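Local coordinates for protein FAD-dependent pyridine nucleotide-disulphide oxidoreductase (Desulfovibrio vulgaris, PDB 3IWA) that probably uses bound FAD to carry electrons from NAD(P)H to a disulphide or another acceptor, at residues A[91-95]-A[96-100]; A[311-314]-A[315-319]. All coordinates share one frame; numbering follows the deposited sequence.

Contact 1 (91-95 with 96-100) and contact 2 (311-314 with 315-319) are both local, each formed within one continuous run of chain. They hold different elements. Contact 1 is the turn and adjoining strand ends of the hairpin 87-93 and 98-103, at the surface. Contact 2 is the start of helix 314-326, partly buried near the middle of the chain. Their nearest atoms are about 17 Å apart and do not touch. Contact 1 rests on cross-strand backbone bonds and a histidine on the loop, and no other chain reaches it. Contact 2 combines backbone bonds at the helix start with an arginine, a water and packing, and its arginine also bonds to the second subunit.

Contact 1 of 2, residues A[91-95]-A[96-100]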
# COMPACT_ATOMS: atom_id res chain seq x y z
N ALA A 91 -13.82 -26.15 32.76
CA ALA A 91 -12.44 -26.24 33.22
C ALA A 91 -11.60 -26.96 32.20
O ALA A 91 -12.10 -27.78 31.45
CB ALA A 91 -12.36 -26.99 34.56
N ILE A 92 -10.31 -26.65 32.20
CA ILE A 92 -9.34 -27.34 31.38
C ILE A 92 -8.37 -28.08 32.27
O ILE A 92 -7.80 -27.49 33.17
CB ILE A 92 -8.57 -26.35 30.48
CG1 ILE A 92 -9.52 -25.73 29.46
CG2 ILE A 92 -7.41 -27.07 29.75
CD1 ILE A 92 -8.92 -24.65 28.67
N ASP A 93 -8.18 -29.36 32.02
CA ASP A 93 -7.13 -30.10 32.72
C ASP A 93 -6.06 -30.39 31.70
O ASP A 93 -6.21 -31.25 30.85
CB ASP A 93 -7.67 -31.40 33.34
CG ASP A 93 -6.63 -32.11 34.23
OD1 ASP A 93 -5.44 -31.75 34.20
OD2 ASP A 93 -7.03 -33.06 34.95
N ARG A 94 -4.98 -29.63 31.82
CA ARG A 94 -3.88 -29.68 30.87
C ARG A 94 -3.08 -30.98 30.92
O ARG A 94 -2.76 -31.55 29.87
CB ARG A 94 -2.96 -28.50 31.11
CG ARG A 94 -3.58 -27.21 30.68
CD ARG A 94 -2.92 -26.08 31.36
NE ARG A 94 -1.49 -26.09 31.11
CZ ARG A 94 -0.62 -25.41 31.83
NH1 ARG A 94 -1.04 -24.68 32.85
NH2 ARG A 94 0.67 -25.46 31.53
N ALA A 95 -2.75 -31.44 32.13
CA ALA A 95 -1.99 -32.71 32.28
C ALA A 95 -2.76 -33.89 31.67
O ALA A 95 -2.19 -34.71 30.93
CB ALA A 95 -1.67 -32.97 33.76
N ALA A 96 -4.07 -33.94 31.96
CA ALA A 96 -4.97 -34.97 31.45
C ALA A 96 -5.51 -34.76 30.02
O ALA A 96 -6.17 -35.67 29.48
CB ALA A 96 -6.15 -35.13 32.42
N HIS A 97 -5.29 -33.58 29.45
CA HIS A 97 -5.83 -33.21 28.13
C HIS A 97 -7.34 -33.44 28.04
O HIS A 97 -7.86 -34.14 27.17
CB HIS A 97 -5.07 -33.95 27.02
CG HIS A 97 -3.64 -33.51 26.87
ND1 HIS A 97 -2.69 -33.69 27.84
CD2 HIS A 97 -3.01 -32.90 25.84
CE1 HIS A 97 -1.53 -33.21 27.43
NE2 HIS A 97 -1.70 -32.71 26.21
N THR A 98 -8.06 -32.83 28.97
CA THR A 98 -9.51 -32.94 29.03
C THR A 98 -10.13 -31.56 29.25
O THR A 98 -9.55 -30.70 29.90
CB THR A 98 -9.97 -33.89 30.19
OG1 THR A 98 -9.68 -33.28 31.45
CG2 THR A 98 -9.27 -35.26 30.12
N VAL A 99 -11.33 -31.37 28.70
CA VAL A 99 -12.14 -30.19 28.94
C VAL A 99 -13.50 -30.67 29.43
O VAL A 99 -14.15 -31.43 28.71
CB VAL A 99 -12.43 -29.37 27.66
CG1 VAL A 99 -13.12 -28.11 28.04
CG2 VAL A 99 -11.17 -29.07 26.87
N GLU A 100 -13.92 -30.23 30.61
CA GLU A 100 -15.28 -30.53 31.10
C GLU A 100 -16.24 -29.47 30.54
O GLU A 100 -16.00 -28.27 30.66
CB GLU A 100 -15.35 -30.55 32.63
CG GLU A 100 -14.46 -31.59 33.34
CD GLU A 100 -14.57 -31.51 34.88
OE1 GLU A 100 -14.93 -32.53 35.51
OE2 GLU A 100 -14.33 -30.44 35.48
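Asp93 N donates to Thr98 O at 2.9 Å, and the bond is almost straight (169°). Thr98 N returns a bond to Asp93 O at 3.1 Å. This hydrogen-bonded antiparallel pair closes the beta hairpin formed by strands 87-93 and 98-103. The four residues from Arg94 to His97 make the turn. His97 and Thr98 both face Asp93, which is a G1 beta bulge. His97 takes the positive phi (53°) usual at this position of a G1 bulge.

The carboxylate of Asp93 leans over the turn. Its CG lies opposite the backbone N (chi1 -173°), which carries the oxygens toward Ala96. Asp93 OD1 receives a weak bond from Ala96 N at 3.4 Å. The other oxygen, OD2, rests beside the methyl of Ala96. On the same face, Thr98 OG1 approaches Asp93 CB to 3.3 Å.

Ile92 and Val99 form a non-hydrogen-bonded pair, and their side chains lie on the opposite face of the hairpin. Both are buried, and both pack on Leu117 and Tyr114. This apolar face seats the hairpin against strand 116-119, while the Asp93 face is more exposed. Between the strands, Val99 CA makes a CH...O contact with Ala91 O at 3.5 Å.

His97 ties its ring to the turn. Its NE2 bonds to Asp288 OD2, outside the hairpin, and its ring also meets that of Tyr114. With a carboxylate at NE2 and a carbonyl at ND1, both nitrogens may carry protons. His97 ND1 donates to Ala95 O at 3.3 Å. The oxygen lies in the imidazole plane at the ring edge, but ND1 stands well above the carbonyl plane of Ala95.

Contact 2 of 2, residues A[311-314]-A[315-319]; sequences LGSM and ANRQG
This is a local side-chain and backbone contact around the start of helix 314-326, where the loop after strand 306-307 turns into the helix. Ala315 N donates to Gly312 O, three residues back, at 3.0 Å. Further on, Gln318 N bonds to Met314 O, four residues back, at 2.9 Å and nearly straight (171°), a regular helical bond.

Arg317 reaches back along the helix to Ser313. CG lies anti to the carbonyl carbon (chi1 -59°) and the chain runs out extended to NE, which carries the guanidinium past the serine. Ser313 O sits over one face of that group, off its centre, and Ser313 CB is 3.9 Å from Arg317 NH1. One water joins the two residues. It accepts from Arg317 NH1 at 2.8 Å and is hydrogen-bonded to Ser313 OG at 3.0 Å.

Met314 folds back at chi2 and chi3. This brings its CE to 4.0 Å from Arg317 NH1 and its SD to 3.9 Å from Gln318 NE2. The other end of the Gln318 amide, OE1, accepts from Gly293 N, which fastens the helix to the loop after strand 289-291.

The remaining nitrogens of Arg317 cross the dimer interface: NE bonds to Asn451 OD1 and NH2 to Val437 O, both of the second subunit. All three guanidinium nitrogens thus have partners, which should fix the group's rotation and couple the helix start to the neighbouring subunit.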
# COMPACT_ATOMS: atom_id res chain seq x y z
N LEU A 311 -8.72 -6.54 16.87
CA LEU A 311 -9.22 -6.07 15.58
C LEU A 311 -9.73 -7.24 14.77
O LEU A 311 -9.20 -8.35 14.84
CB LEU A 311 -8.10 -5.35 14.81
CG LEU A 311 -7.72 -4.04 15.51
CD1 LEU A 311 -6.28 -3.64 15.28
CD2 LEU A 311 -8.71 -2.96 15.05
N GLY A 312 -10.79 -6.97 14.01
CA GLY A 312 -11.42 -7.97 13.16
C GLY A 312 -10.37 -8.70 12.35
O GLY A 312 -10.18 -9.90 12.52
N SER A 313 -9.65 -7.95 11.53
CA SER A 313 -8.63 -8.47 10.59
C SER A 313 -7.67 -9.55 11.13
O SER A 313 -7.25 -10.44 10.39
CB SER A 313 -7.80 -7.29 10.09
OG SER A 313 -7.30 -6.51 11.19
N MET A 314 -7.35 -9.48 12.42
CA MET A 314 -6.39 -10.40 13.03
C MET A 314 -6.92 -11.84 13.04
O MET A 314 -6.18 -12.77 12.80
CB MET A 314 -6.08 -9.98 14.45
CG MET A 314 -5.45 -8.63 14.65
SD MET A 314 -3.69 -8.58 14.41
CE MET A 314 -3.67 -7.91 12.79
N ALA A 315 -8.21 -11.99 13.32
CA ALA A 315 -8.90 -13.29 13.38
C ALA A 315 -8.52 -14.25 12.25
O ALA A 315 -7.94 -15.31 12.50
CB ALA A 315 -10.44 -13.08 13.39
N ASN A 316 -8.86 -13.87 11.03
CA ASN A 316 -8.61 -14.72 9.89
C ASN A 316 -7.14 -15.07 9.70
O ASN A 316 -6.83 -16.22 9.46
CB ASN A 316 -9.25 -14.17 8.61
CG ASN A 316 -10.76 -14.45 8.60
OD1 ASN A 316 -11.21 -15.37 9.29
ND2 ASN A 316 -11.54 -13.66 7.83
N ARG A 317 -6.26 -14.12 9.92
CA ARG A 317 -4.85 -14.34 9.64
C ARG A 317 -4.28 -15.27 10.70
O ARG A 317 -3.63 -16.23 10.36
CB ARG A 317 -4.10 -13.03 9.58
CG ARG A 317 -4.65 -12.09 8.51
CD ARG A 317 -3.92 -10.77 8.45
NE ARG A 317 -4.62 -9.85 7.56
CZ ARG A 317 -4.72 -8.54 7.74
NH1 ARG A 317 -4.16 -7.96 8.78
NH2 ARG A 317 -5.39 -7.82 6.86
N GLN A 318 -4.60 -15.01 11.97
CA GLN A 318 -4.10 -15.83 13.08
C GLN A 318 -4.75 -17.23 13.06
O GLN A 318 -4.11 -18.18 13.37
CB GLN A 318 -4.32 -15.18 14.44
CG GLN A 318 -3.67 -13.83 14.63
CD GLN A 318 -4.04 -13.19 15.97
OE1 GLN A 318 -4.79 -13.78 16.75
NE2 GLN A 318 -3.47 -12.03 16.25
N GLY A 319 -6.00 -17.31 12.65
CA GLY A 319 -6.71 -18.58 12.58
C GLY A 319 -6.06 -19.52 11.61
O GLY A 319 -5.92 -20.73 11.89
O HOH W 1 -5.42 -5.44 9.05